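Local coordinates for protein OBCA, Oxalate Biosynthetic Component A (Burkholderia glumae, PDB 4NNC) that belongs to the oxalate biosynthetic component A family, joining an N-terminal domain to a TIM-barrel-clan domain, and binds 2KQ, at residues R129-Q134 against P161-A166; K50-E55 against Y190-K195. All coordinates share one frame; numbering follows the deposited sequence.

Contact 1 (R129-Q134 against P161-A166). With 2KQ ((3S)-3-[2-[3-[[(2R)-4-[[[(2R,3S,4R,5R)-5-(6-aminopurin-9-yl)-4-oxidanyl-3-phosphonooxy-oxolan-2-yl]methoxy-oxidanyl-phosphoryl]oxy-oxidanyl-phosphoryl]oxy-3,3-dimethyl-2-oxidanyl-butanoyl]amino]propanoylamino]ethylsulfanyl]-3-oxidanyl-butanoic acid), chain D.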
loop_
_atom_site.group_PDB
_atom_site.type_symbol
_atom_site.label_atom_id
_atom_site.label_comp_id
_atom_site.label_asym_id
_atom_site.label_seq_id
_atom_site.Cartn_x
_atom_site.Cartn_y
_atom_site.Cartn_z
ATOM N N ARG A 129 -4.324 15.179 12.902
ATOM C CA ARG A 129 -3.979 14.175 11.902
ATOM C C ARG A 129 -4.378 12.746 12.326
ATOM O O ARG A 129 -4.921 11.986 11.506
ATOM C CB ARG A 129 -2.488 14.253 11.561
ATOM C CG ARG A 129 -2.164 13.698 10.186
ATOM C CD ARG A 129 -0.715 13.928 9.821
ATOM N NE ARG A 129 -0.370 15.340 9.735
ATOM C CZ ARG A 129 0.609 15.906 10.433
ATOM N NH1 ARG A 129 1.339 15.168 11.262
ATOM N NH2 ARG A 129 0.860 17.207 10.300
ATOM N N ARG A 130 -4.124 12.381 13.590
ATOM C CA ARG A 130 -4.539 11.062 14.081
ATOM C C ARG A 130 -6.045 10.875 13.910
ATOM O O ARG A 130 -6.492 9.820 13.447
ATOM C CB ARG A 130 -4.173 10.857 15.559
ATOM C CG ARG A 130 -2.673 10.800 15.862
ATOM C CD ARG A 130 -2.381 10.776 17.376
ATOM N NE ARG A 130 -2.912 9.583 18.039
ATOM C CZ ARG A 130 -2.881 9.375 19.358
ATOM N NH1 ARG A 130 -2.345 10.281 20.175
ATOM N NH2 ARG A 130 -3.388 8.256 19.864
ATOM N N ILE A 131 -6.820 11.902 14.273
ATOM C CA ILE A 131 -8.285 11.832 14.210
ATOM C C ILE A 131 -8.796 11.754 12.779
ATOM O O ILE A 131 -9.630 10.904 12.462
ATOM C CB ILE A 131 -8.942 13.033 14.912
ATOM C CG1 ILE A 131 -8.664 12.960 16.418
ATOM C CG2 ILE A 131 -10.457 13.099 14.589
ATOM C CD1 ILE A 131 -9.336 14.064 17.210
ATOM N N VAL A 132 -8.279 12.629 11.921
ATOM C CA VAL A 132 -8.611 12.611 10.497
ATOM C C VAL A 132 -8.275 11.270 9.845
ATOM O O VAL A 132 -9.081 10.733 9.076
ATOM C CB VAL A 132 -7.896 13.742 9.746
ATOM C CG1 VAL A 132 -8.106 13.609 8.239
ATOM C CG2 VAL A 132 -8.409 15.099 10.228
ATOM N N LEU A 133 -7.094 10.730 10.150
ATOM C CA LEU A 133 -6.672 9.449 9.568
ATOM C C LEU A 133 -7.544 8.315 10.083
ATOM O O LEU A 133 -7.911 7.412 9.332
ATOM C CB LEU A 133 -5.198 9.157 9.876
ATOM C CG LEU A 133 -4.182 9.901 9.003
ATOM C CD1 LEU A 133 -2.769 9.785 9.573
ATOM C CD2 LEU A 133 -4.217 9.369 7.587
ATOM N N GLN A 134 -7.898 8.369 11.364
ATOM C CA GLN A 134 -8.724 7.311 11.917
ATOM C C GLN A 134 -10.119 7.325 11.289
ATOM O O GLN A 134 -10.601 6.286 10.822
ATOM C CB GLN A 134 -8.816 7.404 13.443
ATOM C CG GLN A 134 -9.543 6.222 14.055
ATOM C CD GLN A 134 -8.853 4.901 13.748
ATOM O OE1 GLN A 134 -7.845 4.568 14.364
ATOM N NE2 GLN A 134 -9.397 4.142 12.795
ATOM N N PRO A 161 -9.091 4.611 23.928
ATOM C CA PRO A 161 -8.880 5.409 25.145
ATOM C C PRO A 161 -7.711 6.379 25.020
ATOM O O PRO A 161 -7.788 7.485 25.547
ATOM C CB PRO A 161 -8.548 4.351 26.209
ATOM C CG PRO A 161 -9.258 3.125 25.751
ATOM C CD PRO A 161 -9.182 3.167 24.229
ATOM N N ALA A 162 -6.649 5.965 24.335
ATOM C CA ALA A 162 -5.444 6.782 24.179
ATOM C C ALA A 162 -5.704 8.009 23.321
ATOM O O ALA A 162 -5.118 9.072 23.543
ATOM C CB ALA A 162 -4.321 5.954 23.582
ATOM N N LEU A 163 -6.563 7.856 22.315
ATOM C CA LEU A 163 -6.918 8.980 21.466
ATOM C C LEU A 163 -7.806 9.940 22.256
ATOM O O LEU A 163 -7.577 11.146 22.245
ATOM C CB LEU A 163 -7.607 8.494 20.192
ATOM C CG LEU A 163 -7.758 9.505 19.060
ATOM C CD1 LEU A 163 -6.411 10.109 18.737
ATOM C CD2 LEU A 163 -8.345 8.837 17.827
ATOM N N ILE A 164 -8.796 9.397 22.966
ATOM C CA ILE A 164 -9.716 10.202 23.767
ATOM C C ILE A 164 -9.012 10.955 24.901
ATOM O O ILE A 164 -9.301 12.133 25.151
ATOM C CB ILE A 164 -10.846 9.339 24.358
ATOM C CG1 ILE A 164 -11.745 8.788 23.240
ATOM C CG2 ILE A 164 -11.659 10.132 25.374
ATOM C CD1 ILE A 164 -12.284 9.845 22.295
ATOM N N GLU A 165 -8.092 10.276 25.586
ATOM C CA GLU A 165 -7.271 10.915 26.606
ATOM C C GLU A 165 -6.492 12.092 26.012
ATOM O O GLU A 165 -6.376 13.153 26.635
ATOM C CB GLU A 165 -6.313 9.901 27.238
ATOM C CG GLU A 165 -6.956 9.030 28.315
ATOM C CD GLU A 165 -6.257 7.682 28.490
ATOM O OE1 GLU A 165 -5.017 7.613 28.332
ATOM O OE2 GLU A 165 -6.959 6.685 28.782
ATOM N N ALA A 166 -5.979 11.906 24.801
ATOM C CA ALA A 166 -5.249 12.972 24.113
ATOM C C ALA A 166 -6.175 14.144 23.818
ATOM O O ALA A 166 -5.781 15.305 23.929
ATOM C CB ALA A 166 -4.611 12.450 22.832
HETATM C C01 2KQ D . 1.554 -1.007 4.846
HETATM C C02 2KQ D . 1.615 0.389 4.207
HETATM C C03 2KQ D . 1.107 0.316 2.682
HETATM C C04 2KQ D . 0.732 1.331 5.035
HETATM O O05 2KQ D . 0.800 2.616 4.461
HETATM P P06 2KQ D . 0.541 3.914 5.349
HETATM O O07 2KQ D . 0.107 5.045 4.432
HETATM O O08 2KQ D . -0.562 3.662 6.363
HETATM O O09 2KQ D . 1.908 4.308 6.061
HETATM P P10 2KQ D . 2.452 3.816 7.489
HETATM O O11 2KQ D . 3.911 4.155 7.623
HETATM O O12 2KQ D . 2.303 2.317 7.591
HETATM O O13 2KQ D . 1.624 4.522 8.670
HETATM C C14 2KQ D . 1.868 4.143 10.035
HETATM C C15 2KQ D . 1.292 5.135 10.954
HETATM O O16 2KQ D . 1.661 6.517 10.555
HETATM C C17 2KQ D . 0.454 7.212 10.210
HETATM N N18 2KQ D . 0.709 7.973 9.036
HETATM C C19 2KQ D . 0.747 7.531 7.766
HETATM N N20 2KQ D . 1.040 8.564 6.945
HETATM C C21 2KQ D . 1.199 9.685 7.698
HETATM C C22 2KQ D . 1.503 11.032 7.416
HETATM N N23 2KQ D . 1.733 11.476 6.047
HETATM N N24 2KQ D . 1.584 11.904 8.436
HETATM C C25 2KQ D . 1.386 11.494 9.714
HETATM N N26 2KQ D . 1.085 10.222 10.017
HETATM C C27 2KQ D . 0.992 9.306 9.018
HETATM C C28 2KQ D . -0.600 6.196 10.047
HETATM O O29 2KQ D . -1.877 6.693 10.449
HETATM C C30 2KQ D . -0.203 5.105 10.952
HETATM O O31 2KQ D . -0.706 5.372 12.279
HETATM P P32 2KQ D . -0.300 4.391 13.529
HETATM O O33 2KQ D . 1.203 4.479 13.833
HETATM O O34 2KQ D . -1.093 4.766 14.765
HETATM O O35 2KQ D . -0.638 2.975 13.146
HETATM C C36 2KQ D . 3.071 0.944 4.339
HETATM O O37 2KQ D . 3.395 1.001 5.664
HETATM C C38 2KQ D . 4.155 0.121 3.624
HETATM O O39 2KQ D . 4.533 -0.973 4.032
HETATM N N40 2KQ D . 4.786 0.693 2.444
HETATM C C41 2KQ D . 5.815 -0.075 1.826
HETATM C C42 2KQ D . 5.249 -0.935 0.701
HETATM C C43 2KQ D . 6.310 -1.780 -0.039
HETATM O O44 2KQ D . 7.098 -2.505 0.572
HETATM N N45 2KQ D . 6.375 -1.679 -1.471
HETATM C C46 2KQ D . 7.369 -2.469 -2.134
HETATM C C47 2KQ D . 6.731 -3.313 -3.215
HETATM S S48 2KQ D . 7.954 -4.039 -4.296
HETATM C C49 2KQ D . 7.134 -4.796 -5.684
HETATM C C50 2KQ D . 7.436 -3.960 -6.813
HETATM O O51 2KQ D . 5.731 -4.789 -5.515
HETATM C C52 2KQ D . 7.741 -6.198 -6.000
HETATM C C53 2KQ D . 6.820 -7.313 -6.391
HETATM O O54 2KQ D . 5.565 -7.148 -6.430
HETATM O O55 2KQ D . 7.328 -8.426 -6.690
#

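Contact 2 (K50-E55 against Y190-K195). With 2KQ ((3S)-3-[2-[3-[[(2R)-4-[[[(2R,3S,4R,5R)-5-(6-aminopurin-9-yl)-4-oxidanyl-3-phosphonooxy-oxolan-2-yl]methoxy-oxidanyl-phosphoryl]oxy-oxidanyl-phosphoryl]oxy-3,3-dimethyl-2-oxidanyl-butanoyl]amino]propanoylamino]ethylsulfanyl]-3-oxidanyl-butanoic acid), chain D.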
loop_
_atom_site.group_PDB
_atom_site.type_symbol
_atom_site.label_atom_id
_atom_site.label_comp_id
_atom_site.label_asym_id
_atom_site.label_seq_id
_atom_site.Cartn_x
_atom_site.Cartn_y
_atom_site.Cartn_z
ATOM N N LYS A 50 -7.657 -11.134 17.314
ATOM C CA LYS A 50 -6.275 -10.663 17.420
ATOM C C LYS A 50 -5.505 -10.983 16.146
ATOM O O LYS A 50 -4.705 -10.179 15.662
ATOM C CB LYS A 50 -5.568 -11.304 18.622
ATOM C CG LYS A 50 -5.608 -10.479 19.899
ATOM C CD LYS A 50 -4.497 -10.914 20.851
ATOM C CE LYS A 50 -3.147 -10.946 20.140
ATOM N NZ LYS A 50 -2.054 -11.396 21.041
ATOM N N THR A 51 -5.762 -12.167 15.603
ATOM C CA THR A 51 -5.124 -12.595 14.366
ATOM C C THR A 51 -5.507 -11.640 13.236
ATOM O O THR A 51 -4.699 -11.340 12.354
ATOM C CB THR A 51 -5.523 -14.054 14.020
ATOM O OG1 THR A 51 -4.927 -14.944 14.970
ATOM C CG2 THR A 51 -5.056 -14.434 12.642
ATOM N N ASP A 52 -6.739 -11.144 13.287
ATOM C CA ASP A 52 -7.245 -10.258 12.251
ATOM C C ASP A 52 -6.843 -8.802 12.472
ATOM O O ASP A 52 -7.243 -7.919 11.707
ATOM C CB ASP A 52 -8.761 -10.370 12.164
ATOM C CG ASP A 52 -9.293 -9.879 10.841
ATOM O OD1 ASP A 52 -10.004 -8.845 10.814
ATOM O OD2 ASP A 52 -8.963 -10.524 9.822
ATOM N N GLY A 53 -6.062 -8.554 13.524
ATOM C CA GLY A 53 -5.588 -7.214 13.834
ATOM C C GLY A 53 -6.337 -6.474 14.939
ATOM O O GLY A 53 -5.993 -5.329 15.245
ATOM N N TRP A 54 -7.358 -7.097 15.525
ATOM C CA TRP A 54 -8.067 -6.471 16.641
ATOM C C TRP A 54 -7.149 -6.401 17.849
ATOM O O TRP A 54 -6.368 -7.325 18.090
ATOM C CB TRP A 54 -9.346 -7.240 16.997
ATOM C CG TRP A 54 -10.401 -7.126 15.942
ATOM C CD1 TRP A 54 -10.372 -7.679 14.693
ATOM C CD2 TRP A 54 -11.644 -6.416 16.038
ATOM N NE1 TRP A 54 -11.522 -7.361 14.008
ATOM C CE2 TRP A 54 -12.319 -6.585 14.810
ATOM C CE3 TRP A 54 -12.254 -5.658 17.043
ATOM C CZ2 TRP A 54 -13.567 -6.018 14.558
ATOM C CZ3 TRP A 54 -13.494 -5.102 16.793
ATOM C CH2 TRP A 54 -14.137 -5.282 15.562
ATOM N N GLU A 55 -7.232 -5.319 18.617
ATOM C CA GLU A 55 -6.357 -5.198 19.778
ATOM C C GLU A 55 -7.120 -4.917 21.064
ATOM O O GLU A 55 -8.195 -4.313 21.044
ATOM C CB GLU A 55 -5.245 -4.172 19.541
ATOM C CG GLU A 55 -5.649 -2.718 19.679
ATOM C CD GLU A 55 -4.438 -1.794 19.629
ATOM O OE1 GLU A 55 -4.384 -0.816 20.419
ATOM O OE2 GLU A 55 -3.542 -2.058 18.797
ATOM N N TYR A 190 -12.465 -4.921 22.596
ATOM C CA TYR A 190 -11.592 -5.157 21.458
ATOM C C TYR A 190 -11.797 -4.106 20.375
ATOM O O TYR A 190 -12.931 -3.733 20.058
ATOM C CB TYR A 190 -11.840 -6.557 20.891
ATOM C CG TYR A 190 -11.471 -7.660 21.856
ATOM C CD1 TYR A 190 -12.365 -8.083 22.834
ATOM C CD2 TYR A 190 -10.220 -8.274 21.796
ATOM C CE1 TYR A 190 -12.023 -9.089 23.726
ATOM C CE2 TYR A 190 -9.874 -9.283 22.680
ATOM C CZ TYR A 190 -10.783 -9.681 23.640
ATOM O OH TYR A 190 -10.450 -10.678 24.521
ATOM N N TRP A 191 -10.686 -3.649 19.802
ATOM C CA TRP A 191 -10.694 -2.558 18.837
ATOM C C TRP A 191 -10.115 -2.990 17.493
ATOM O O TRP A 191 -9.032 -3.592 17.435
ATOM C CB TRP A 191 -9.861 -1.385 19.372
ATOM C CG TRP A 191 -9.778 -0.226 18.424
ATOM C CD1 TRP A 191 -10.770 0.240 17.607
ATOM C CD2 TRP A 191 -8.637 0.608 18.181
ATOM N NE1 TRP A 191 -10.323 1.323 16.886
ATOM C CE2 TRP A 191 -9.017 1.570 17.220
ATOM C CE3 TRP A 191 -7.338 0.644 18.691
ATOM C CZ2 TRP A 191 -8.142 2.546 16.754
ATOM C CZ3 TRP A 191 -6.471 1.619 18.227
ATOM C CH2 TRP A 191 -6.878 2.557 17.267
ATOM N N GLN A 192 -10.821 -2.656 16.417
ATOM C CA GLN A 192 -10.272 -2.799 15.078
ATOM C C GLN A 192 -9.607 -1.486 14.651
ATOM O O GLN A 192 -10.270 -0.575 14.155
ATOM C CB GLN A 192 -11.370 -3.196 14.085
ATOM C CG GLN A 192 -10.913 -3.273 12.618
ATOM C CD GLN A 192 -9.619 -4.060 12.446
ATOM O OE1 GLN A 192 -8.522 -3.541 12.683
ATOM N NE2 GLN A 192 -9.743 -5.321 12.032
ATOM N N ALA A 193 -8.298 -1.388 14.842
ATOM C CA ALA A 193 -7.583 -0.148 14.530
ATOM C C ALA A 193 -7.674 0.283 13.057
ATOM O O ALA A 193 -7.825 1.476 12.741
ATOM C CB ALA A 193 -6.118 -0.267 14.956
ATOM N N GLY A 194 -7.570 -0.684 12.153
ATOM C CA GLY A 194 -7.469 -0.361 10.742
ATOM C C GLY A 194 -6.025 -0.044 10.398
ATOM O O GLY A 194 -5.740 0.679 9.431
ATOM N N LYS A 195 -5.122 -0.590 11.214
ATOM C CA LYS A 195 -3.684 -0.452 11.034
ATOM C C LYS A 195 -3.287 -0.996 9.667
ATOM O O LYS A 195 -3.481 -2.180 9.392
ATOM C CB LYS A 195 -2.961 -1.230 12.138
ATOM C CG LYS A 195 -1.441 -1.268 12.021
ATOM C CD LYS A 195 -0.844 0.138 12.030
ATOM C CE LYS A 195 0.687 0.119 11.968
ATOM N NZ LYS A 195 1.270 1.496 11.956
HETATM C C01 2KQ D . 1.554 -1.007 4.846
HETATM C C02 2KQ D . 1.615 0.389 4.207
HETATM C C03 2KQ D . 1.107 0.316 2.682
HETATM C C04 2KQ D . 0.732 1.331 5.035
HETATM O O05 2KQ D . 0.800 2.616 4.461
HETATM P P06 2KQ D . 0.541 3.914 5.349
HETATM O O07 2KQ D . 0.107 5.045 4.432
HETATM O O08 2KQ D . -0.562 3.662 6.363
HETATM O O09 2KQ D . 1.908 4.308 6.061
HETATM P P10 2KQ D . 2.452 3.816 7.489
HETATM O O11 2KQ D . 3.911 4.155 7.623
HETATM O O12 2KQ D . 2.303 2.317 7.591
HETATM O O13 2KQ D . 1.624 4.522 8.670
HETATM C C14 2KQ D . 1.868 4.143 10.035
HETATM C C15 2KQ D . 1.292 5.135 10.954
HETATM O O16 2KQ D . 1.661 6.517 10.555
HETATM C C17 2KQ D . 0.454 7.212 10.210
HETATM N N18 2KQ D . 0.709 7.973 9.036
HETATM C C19 2KQ D . 0.747 7.531 7.766
HETATM N N20 2KQ D . 1.040 8.564 6.945
HETATM C C21 2KQ D . 1.199 9.685 7.698
HETATM C C22 2KQ D . 1.503 11.032 7.416
HETATM N N23 2KQ D . 1.733 11.476 6.047
HETATM N N24 2KQ D . 1.584 11.904 8.436
HETATM C C25 2KQ D . 1.386 11.494 9.714
HETATM N N26 2KQ D . 1.085 10.222 10.017
HETATM C C27 2KQ D . 0.992 9.306 9.018
HETATM C C28 2KQ D . -0.600 6.196 10.047
HETATM O O29 2KQ D . -1.877 6.693 10.449
HETATM C C30 2KQ D . -0.203 5.105 10.952
HETATM O O31 2KQ D . -0.706 5.372 12.279
HETATM P P32 2KQ D . -0.300 4.391 13.529
HETATM O O33 2KQ D . 1.203 4.479 13.833
HETATM O O34 2KQ D . -1.093 4.766 14.765
HETATM O O35 2KQ D . -0.638 2.975 13.146
HETATM C C36 2KQ D . 3.071 0.944 4.339
HETATM O O37 2KQ D . 3.395 1.001 5.664
HETATM C C38 2KQ D . 4.155 0.121 3.624
HETATM O O39 2KQ D . 4.533 -0.973 4.032
HETATM N N40 2KQ D . 4.786 0.693 2.444
HETATM C C41 2KQ D . 5.815 -0.075 1.826
HETATM C C42 2KQ D . 5.249 -0.935 0.701
HETATM C C43 2KQ D . 6.310 -1.780 -0.039
HETATM O O44 2KQ D . 7.098 -2.505 0.572
HETATM N N45 2KQ D . 6.375 -1.679 -1.471
HETATM C C46 2KQ D . 7.369 -2.469 -2.134
HETATM C C47 2KQ D . 6.731 -3.313 -3.215
HETATM S S48 2KQ D . 7.954 -4.039 -4.296
HETATM C C49 2KQ D . 7.134 -4.796 -5.684
HETATM C C50 2KQ D . 7.436 -3.960 -6.813
HETATM O O51 2KQ D . 5.731 -4.789 -5.515
HETATM C C52 2KQ D . 7.741 -6.198 -6.000
HETATM C C53 2KQ D . 6.820 -7.313 -6.391
HETATM O O54 2KQ D . 5.565 -7.148 -6.430
HETATM O O55 2KQ D . 7.328 -8.426 -6.690
HETATM O O HOH W 1 -5.684 -2.827 12.970
#

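Contact 1 (R129-Q134 against P161-A166)
R130 and L163 meet where two helices are strongly inclined, with N-to-C directions 138° apart and axes 11.4 Å apart at closest approach, and with I131 and L163 nearest in register at 7.9 Å between CA atoms. At such a spacing the backbones stay well separated and long side chains must bridge the gap. R130 and L163 do this together. With CG anti to the backbone N (chi1 -167°), L163 sends CD1 across, and this one methyl lies over a face of the R130 guanidinium, displaced from its centre, at 3.6 Å from R130 NE. R130 comes the other way, so the two chains extend from facing helices and overlap alongside. Its NH1 reaches the A166 methyl, 4.1 Å from A166 CB. Arginine suits this exposed place because its flat head can cover a leucine methyl with a face while its N-H groups remain at the rim; alanine at 162 and 166 keeps the facing helix slim enough to admit it. Deeper in, I131 CG1 touches L163 CD1 at 4.3 Å, a looser apolar contact.

The pair belongs to the N-terminal domain, joining helix 125-137 to the first turns of helix 161-170. L127, a turn earlier on the former helix, also packs on L163 and A166, while L120 and L123 cover I131. Another side of helix 125-137 faces 2KQ. There R129 CD lies very close to C25 of the adenine, and L133 CD1 lies 3.3 Å from 2KQ O29 and also touches the base at C27. Beyond the aliphatic part of R129, a salt bridge from NH2 to E414 and a hydrogen bond from NE to the carbonyl of G487 fix the guanidinium.

Contact 2 (K50-E55 against Y190-K195)
Q192 CB sits over one face of W54, and this is the tight half of the contact: a CH-pi approach 3.5 Å from the centroid of the indole six-membered ring, 9° off its normal. The glutamine chain runs across the indole, its amide tilted 52° to the ring. Y190 adds its CB at 4.0 Å from W54 CE3. Tryptophan suits the place because its broad ring covers the neighbouring strand, and V244 and L49 also touch it. With CG anti to the backbone N (chi1 176°) and a bend at chi2, the Q192 amide turns so that NE2 comes beside W54 CD1 (3.6 Å) and OE1 accepts from G194 N at 3.1 Å.

Strand 54-57 is an outer strand, paired with the central strand 189-192 of a three-stranded antiparallel sheet whose other outer strand is 27-29. E55 and W191 are a hydrogen-bonded pair, with E55 N to W191 O at 2.8 Å and W191 N to E55 O at 2.9 Å. A Schellman motif ends helix 39-51 at G53, whose positive phi (101°) suits glycine.

The solvent side is that of E55, whose exposed carboxylate brings OE1 to the indole edge, 3.7 Å from W191 CE3; the indole itself is held by Y138 and Y158. Where the chain leaves strand 189-192, a water donates to Q192 OE1, accepts from K195 N and bonds weakly to G53 O.

Contact 1 is nested inside the chain loop closed by contact 2, and their centres lie 16 Å apart. They meet through Q134 of helix 125-137: its NE2 is 3.1 Å from A193 O, a probable hydrogen bond, and its OE1 packs 3.1 Å from W191 CZ2. Both contacts also reach 2KQ, at different groups. Residues 129-134 bring R129 and L133 to the adenine and ribose, whereas 190-195 extends K195, whose NZ bonds to the phosphate oxygen O35 at 2.7 Å. The lysine's positive charge would suit that phosphate. S277, S310, D476 and L478 supply further hydrogen bonds to 2KQ from elsewhere in the chain.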